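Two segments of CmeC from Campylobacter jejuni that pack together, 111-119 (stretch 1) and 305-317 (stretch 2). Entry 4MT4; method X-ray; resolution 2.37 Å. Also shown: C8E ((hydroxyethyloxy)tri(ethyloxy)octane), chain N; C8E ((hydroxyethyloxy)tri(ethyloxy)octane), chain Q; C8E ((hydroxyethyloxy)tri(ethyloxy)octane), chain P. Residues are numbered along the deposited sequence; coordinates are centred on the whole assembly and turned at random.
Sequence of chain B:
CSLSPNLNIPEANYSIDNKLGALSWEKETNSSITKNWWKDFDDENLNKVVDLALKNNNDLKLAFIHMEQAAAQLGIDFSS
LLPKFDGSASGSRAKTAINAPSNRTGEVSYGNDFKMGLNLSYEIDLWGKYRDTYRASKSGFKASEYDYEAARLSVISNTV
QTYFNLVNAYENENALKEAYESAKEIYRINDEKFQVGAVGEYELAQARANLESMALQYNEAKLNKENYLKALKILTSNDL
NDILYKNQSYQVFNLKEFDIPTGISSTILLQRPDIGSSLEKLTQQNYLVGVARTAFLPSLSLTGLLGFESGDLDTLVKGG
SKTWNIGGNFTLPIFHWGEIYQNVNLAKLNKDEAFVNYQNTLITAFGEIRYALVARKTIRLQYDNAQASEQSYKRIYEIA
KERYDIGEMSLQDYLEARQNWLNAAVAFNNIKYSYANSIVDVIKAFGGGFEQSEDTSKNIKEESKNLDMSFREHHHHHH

Stretch 1 (111-119) GNDFKMGLN
Stretch 2, residues 305-317: LLGFESGDLDTLV

In an antiparallel pair, backbone hydrogen bonds set the register and side chains alternate between the two faces, and CmeC residues 111-119 and 305-317 illustrate this well. The first stretch is extended throughout; the second runs against it, its 308-310 strand at 175° and 4.8 Å axis to axis, with a corner at Gly307. Three pairs each make two hydrogen bonds: Phe114 N to Ser310 O 2.8 Å and Ser310 N to Phe114 O 3.1 Å; Met116 N to Phe308 O 3.1 Å and Phe308 N to Met116 O, very short at 2.5 Å; Leu118 N to Leu306 O 2.8 Å and Leu306 N to Leu118 O 3.1 Å. Between them, Lys115 faces Glu309, Gly117 faces Gly307 and Asn119 faces Leu305.

The glycine pair brings the chains closest, CA of Gly117 lying 3.7 Å from CA of Gly307. An ideal CB on Gly117 would sit 2.6 Å from Leu306 O, and one on Gly307 2.0 Å from Met116 O, so neither position has room for a side chain. Gly117 is almost fully extended (phi/psi 170/-180), whereas Gly307 (-179/-133) departs from it in psi, where the chain turns its corner.

Phe114, Met116 and Leu118 share a face with Leu306, Phe308 and Ser310. Phe114 is buried in the m rotamer with chi2 -84°, its flat ring suited to packing under Leu313 (t, p), whose CB lies 4.0 Å from the Phe114 ring centroid. Leu316, also t, p, reaches back from the loop, its CD1 3.9 Å from Phe114 CB. Met116 is extended through chi1 and chi2 (both t), and chi3 m turns CE, which lies 3.7 Å from Leu316 CD2. Leu316 N donates to Leu313 O at 3.1 Å. Ser310 is t, and its OG donates to Asp312 O at 3.0 Å, linking strand to turn. Detergent covers part of this face: Phe308 (m, chi2 -88°) has CE2 3.5 Å from C8 of the chain Q C8E.

The other face is more polar. Glu309 is t, t with chi3 5°, and its OE2 lies 3.0 Å from Asp113 OD1 (chi1 t), a close approach of like charges. Lys115 (m, t, t, t) suits its exposed site: its long chain carries NZ to a long salt bridge with Asp113 OD2 at 3.9 Å. Leu305 (t, p) sends CD1 to within 3.5 Å of Asn119 ND2.

Beyond the Phe114-Ser310 pair, one water joins Asn112 N and Gly311 O, 2.7 Å from each, while Asn112 (m, chi2 -31°) donates from ND2 to O21 of the chain N C8E at 3.1 Å. The contact buries 782 Å², both sides summed.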

# COMPACT_ATOMS: atom_id res chain seq x y z
N GLY B 111 2.59 -12.28 -62.47
CA GLY B 111 3.40 -13.39 -62.01
C GLY B 111 3.07 -13.87 -60.62
O GLY B 111 2.48 -13.15 -59.82
N ASN B 112 3.46 -15.11 -60.32
CA ASN B 112 3.20 -15.70 -59.02
C ASN B 112 4.48 -16.09 -58.30
O ASN B 112 5.56 -16.13 -58.91
CB ASN B 112 2.30 -16.92 -59.16
CG ASN B 112 0.94 -16.58 -59.74
OD1 ASN B 112 0.43 -15.48 -59.54
ND2 ASN B 112 0.36 -17.53 -60.47
N ASP B 113 4.36 -16.38 -57.01
CA ASP B 113 5.50 -16.82 -56.21
C ASP B 113 5.02 -17.67 -55.03
O ASP B 113 4.32 -17.18 -54.14
CB ASP B 113 6.31 -15.63 -55.70
CG ASP B 113 7.63 -16.04 -55.08
OD1 ASP B 113 8.21 -17.05 -55.53
OD2 ASP B 113 8.09 -15.34 -54.15
N PHE B 114 5.39 -18.94 -55.03
CA PHE B 114 5.01 -19.85 -53.96
C PHE B 114 6.23 -20.34 -53.20
O PHE B 114 7.21 -20.77 -53.81
CB PHE B 114 4.21 -21.03 -54.52
CG PHE B 114 2.95 -20.63 -55.22
CD1 PHE B 114 1.78 -20.41 -54.50
CD2 PHE B 114 2.92 -20.48 -56.60
CE1 PHE B 114 0.61 -20.04 -55.15
CE2 PHE B 114 1.76 -20.12 -57.25
CZ PHE B 114 0.60 -19.90 -56.52
N LYS B 115 6.18 -20.27 -51.87
CA LYS B 115 7.29 -20.70 -51.03
C LYS B 115 6.83 -21.68 -49.96
O LYS B 115 5.66 -21.70 -49.56
CB LYS B 115 7.97 -19.50 -50.39
CG LYS B 115 8.60 -18.53 -51.37
CD LYS B 115 9.16 -17.31 -50.65
CE LYS B 115 9.84 -16.35 -51.61
NZ LYS B 115 10.30 -15.12 -50.91
N MET B 116 7.77 -22.50 -49.48
CA MET B 116 7.50 -23.51 -48.46
C MET B 116 8.81 -24.11 -47.95
O MET B 116 9.63 -24.57 -48.75
CB MET B 116 6.60 -24.61 -49.00
CG MET B 116 6.36 -25.75 -48.02
SD MET B 116 5.60 -27.21 -48.76
CE MET B 116 4.09 -26.51 -49.42
N GLY B 117 9.01 -24.11 -46.64
CA GLY B 117 10.20 -24.71 -46.07
C GLY B 117 10.43 -24.45 -44.59
O GLY B 117 9.63 -23.79 -43.93
N LEU B 118 11.52 -24.99 -44.06
CA LEU B 118 11.90 -24.77 -42.66
C LEU B 118 12.77 -23.53 -42.52
O LEU B 118 13.58 -23.23 -43.39
CB LEU B 118 12.64 -25.99 -42.09
CG LEU B 118 11.90 -27.33 -41.98
CD1 LEU B 118 10.42 -27.14 -41.68
CD2 LEU B 118 12.12 -28.18 -43.22
N ASN B 119 12.60 -22.82 -41.41
CA ASN B 119 13.38 -21.61 -41.16
C ASN B 119 14.25 -21.70 -39.92
O ASN B 119 13.82 -22.19 -38.87
CB ASN B 119 12.46 -20.40 -41.05
CG ASN B 119 11.67 -20.15 -42.32
OD1 ASN B 119 10.50 -20.49 -42.42
ND2 ASN B 119 12.33 -19.54 -43.31
N LEU B 305 17.37 -21.25 -44.44
CA LEU B 305 16.15 -21.74 -45.08
C LEU B 305 16.40 -23.05 -45.81
O LEU B 305 17.44 -23.23 -46.44
CB LEU B 305 15.60 -20.69 -46.05
CG LEU B 305 14.44 -21.13 -46.96
CD1 LEU B 305 13.17 -21.37 -46.14
CD2 LEU B 305 14.19 -20.12 -48.06
N LEU B 306 15.44 -23.96 -45.71
CA LEU B 306 15.47 -25.20 -46.47
C LEU B 306 14.06 -25.56 -46.92
O LEU B 306 13.22 -25.93 -46.10
CB LEU B 306 16.07 -26.35 -45.66
CG LEU B 306 16.09 -27.70 -46.38
CD1 LEU B 306 16.94 -27.63 -47.64
CD2 LEU B 306 16.57 -28.80 -45.45
N GLY B 307 13.80 -25.44 -48.21
CA GLY B 307 12.48 -25.74 -48.73
C GLY B 307 12.31 -25.59 -50.23
O GLY B 307 13.14 -26.07 -51.00
N PHE B 308 11.24 -24.92 -50.63
CA PHE B 308 10.87 -24.86 -52.04
C PHE B 308 10.44 -23.46 -52.49
O PHE B 308 9.94 -22.67 -51.70
CB PHE B 308 9.74 -25.85 -52.33
CG PHE B 308 10.06 -27.27 -51.96
CD1 PHE B 308 10.69 -28.11 -52.87
CD2 PHE B 308 9.73 -27.78 -50.71
CE1 PHE B 308 10.99 -29.42 -52.53
CE2 PHE B 308 10.03 -29.08 -50.37
CZ PHE B 308 10.66 -29.91 -51.28
N GLU B 309 10.65 -23.18 -53.77
CA GLU B 309 10.13 -21.96 -54.39
C GLU B 309 9.84 -22.18 -55.87
O GLU B 309 10.65 -22.75 -56.60
CB GLU B 309 11.10 -20.79 -54.22
CG GLU B 309 10.59 -19.49 -54.81
CD GLU B 309 11.54 -18.32 -54.61
OE1 GLU B 309 12.66 -18.54 -54.10
OE2 GLU B 309 11.17 -17.19 -54.97
N SER B 310 8.67 -21.73 -56.31
CA SER B 310 8.28 -21.85 -57.71
C SER B 310 7.28 -20.77 -58.10
O SER B 310 6.58 -20.22 -57.26
CB SER B 310 7.67 -23.24 -57.98
OG SER B 310 7.26 -23.36 -59.33
N GLY B 311 7.24 -20.45 -59.39
CA GLY B 311 6.30 -19.48 -59.92
C GLY B 311 4.96 -20.12 -60.19
O GLY B 311 4.00 -19.45 -60.57
N ASP B 312 4.90 -21.44 -60.01
CA ASP B 312 3.66 -22.19 -60.19
C ASP B 312 3.46 -23.16 -59.03
O ASP B 312 4.42 -23.77 -58.55
CB ASP B 312 3.68 -22.94 -61.52
CG ASP B 312 4.08 -22.06 -62.68
OD1 ASP B 312 5.26 -22.09 -63.08
OD2 ASP B 312 3.21 -21.33 -63.21
N LEU B 313 2.22 -23.30 -58.59
CA LEU B 313 1.90 -24.17 -57.47
C LEU B 313 2.07 -25.64 -57.83
O LEU B 313 2.47 -26.45 -56.99
CB LEU B 313 0.47 -23.90 -56.99
CG LEU B 313 -0.02 -24.79 -55.85
CD1 LEU B 313 0.86 -24.61 -54.62
CD2 LEU B 313 -1.47 -24.49 -55.52
N ASP B 314 1.77 -25.99 -59.07
CA ASP B 314 1.80 -27.38 -59.51
C ASP B 314 3.21 -27.98 -59.51
O ASP B 314 3.36 -29.20 -59.49
CB ASP B 314 1.16 -27.52 -60.89
CG ASP B 314 1.84 -26.66 -61.93
OD1 ASP B 314 1.57 -25.44 -61.96
OD2 ASP B 314 2.63 -27.20 -62.73
N THR B 315 4.23 -27.13 -59.54
CA THR B 315 5.61 -27.60 -59.53
C THR B 315 6.34 -27.19 -58.25
O THR B 315 7.57 -27.18 -58.20
CB THR B 315 6.41 -27.05 -60.72
OG1 THR B 315 6.43 -25.62 -60.68
CG2 THR B 315 5.80 -27.51 -62.04
N LEU B 316 5.57 -26.86 -57.21
CA LEU B 316 6.15 -26.35 -55.97
C LEU B 316 7.07 -27.36 -55.28
O LEU B 316 8.12 -26.99 -54.76
CB LEU B 316 5.05 -25.90 -55.02
CG LEU B 316 5.53 -25.33 -53.68
CD1 LEU B 316 6.45 -24.15 -53.91
CD2 LEU B 316 4.35 -24.93 -52.81
N VAL B 317 6.67 -28.62 -55.25
CA VAL B 317 7.46 -29.64 -54.56
C VAL B 317 8.26 -30.50 -55.53
O VAL B 317 8.71 -31.60 -55.18
CB VAL B 317 6.57 -30.55 -53.69
CG1 VAL B 317 5.93 -29.74 -52.57
CG2 VAL B 317 5.51 -31.23 -54.53
C1 C8E N . -10.38 -14.49 -46.94
C2 C8E N . -9.48 -15.57 -47.45
C3 C8E N . -8.83 -15.34 -48.77
C4 C8E N . -7.72 -16.25 -49.17
C5 C8E N . -6.71 -15.72 -50.13
C6 C8E N . -5.29 -16.14 -49.93
C7 C8E N . -4.23 -15.28 -50.53
C8 C8E N . -3.24 -15.92 -51.44
O9 C8E N . -3.25 -15.54 -52.76
C10 C8E N . -2.15 -15.82 -53.54
C11 C8E N . -2.31 -15.71 -55.02
O12 C8E N . -3.07 -16.67 -55.65
C13 C8E N . -2.58 -17.26 -56.79
C14 C8E N . -3.57 -17.79 -57.77
O15 C8E N . -3.09 -18.52 -58.83
C16 C8E N . -2.37 -19.67 -58.57
C17 C8E N . -1.79 -20.40 -59.73
O18 C8E N . -0.70 -21.20 -59.51
C19 C8E N . 0.06 -21.61 -60.58
C20 C8E N . 0.33 -20.62 -61.65
O21 C8E N . 1.59 -20.06 -61.73
C1 C8E Q . 20.35 -30.86 -50.52
C2 C8E Q . 19.34 -30.69 -49.44
C3 C8E Q . 18.21 -31.67 -49.39
C4 C8E Q . 16.84 -31.16 -49.70
C5 C8E Q . 15.70 -31.74 -48.93
C6 C8E Q . 14.37 -31.10 -49.09
C7 C8E Q . 13.44 -31.12 -47.93
C8 C8E Q . 12.36 -30.09 -47.91
O9 C8E Q . 11.83 -29.71 -46.69
C10 C8E Q . 10.92 -28.68 -46.65
C11 C8E Q . 9.70 -28.85 -45.81
O12 C8E Q . 8.83 -27.79 -45.73
C13 C8E Q . 8.15 -27.54 -44.55
C14 C8E Q . 6.73 -27.10 -44.66
O15 C8E Q . 6.32 -26.06 -43.86
C16 C8E Q . 5.14 -26.18 -43.16
C17 C8E Q . 4.38 -24.94 -42.86
O18 C8E Q . 3.09 -25.07 -42.38
C19 C8E Q . 2.76 -26.10 -41.52
C20 C8E Q . 1.89 -27.20 -42.02
O21 C8E Q . 1.86 -28.39 -41.32
C1 C8E P . 16.64 -24.81 -41.05
C2 C8E P . 17.35 -25.26 -42.28
C3 C8E P . 18.57 -24.50 -42.69
C4 C8E P . 19.36 -25.03 -43.84
C5 C8E P . 20.60 -24.29 -44.21
C6 C8E P . 21.33 -24.77 -45.43
C7 C8E P . 22.77 -24.41 -45.57
C8 C8E P . 23.58 -25.29 -46.46
O9 C8E P . 24.47 -24.69 -47.33
C10 C8E P . 25.74 -24.38 -46.90
C11 C8E P . 26.87 -24.96 -47.68
O12 C8E P . 27.74 -24.08 -48.30
C13 C8E P . 28.00 -24.21 -49.64
C14 C8E P . 28.25 -25.57 -50.20
O15 C8E P . 28.12 -25.71 -51.57
C16 C8E P . 29.13 -26.31 -52.28
C17 C8E P . 29.13 -26.14 -53.77
O18 C8E P . 28.36 -27.00 -54.52
C19 C8E P . 28.32 -26.85 -55.89
C20 C8E P . 28.36 -28.07 -56.75
O21 C8E P . 28.47 -27.89 -58.12
O HOH W 1 3.97 -17.15 -61.98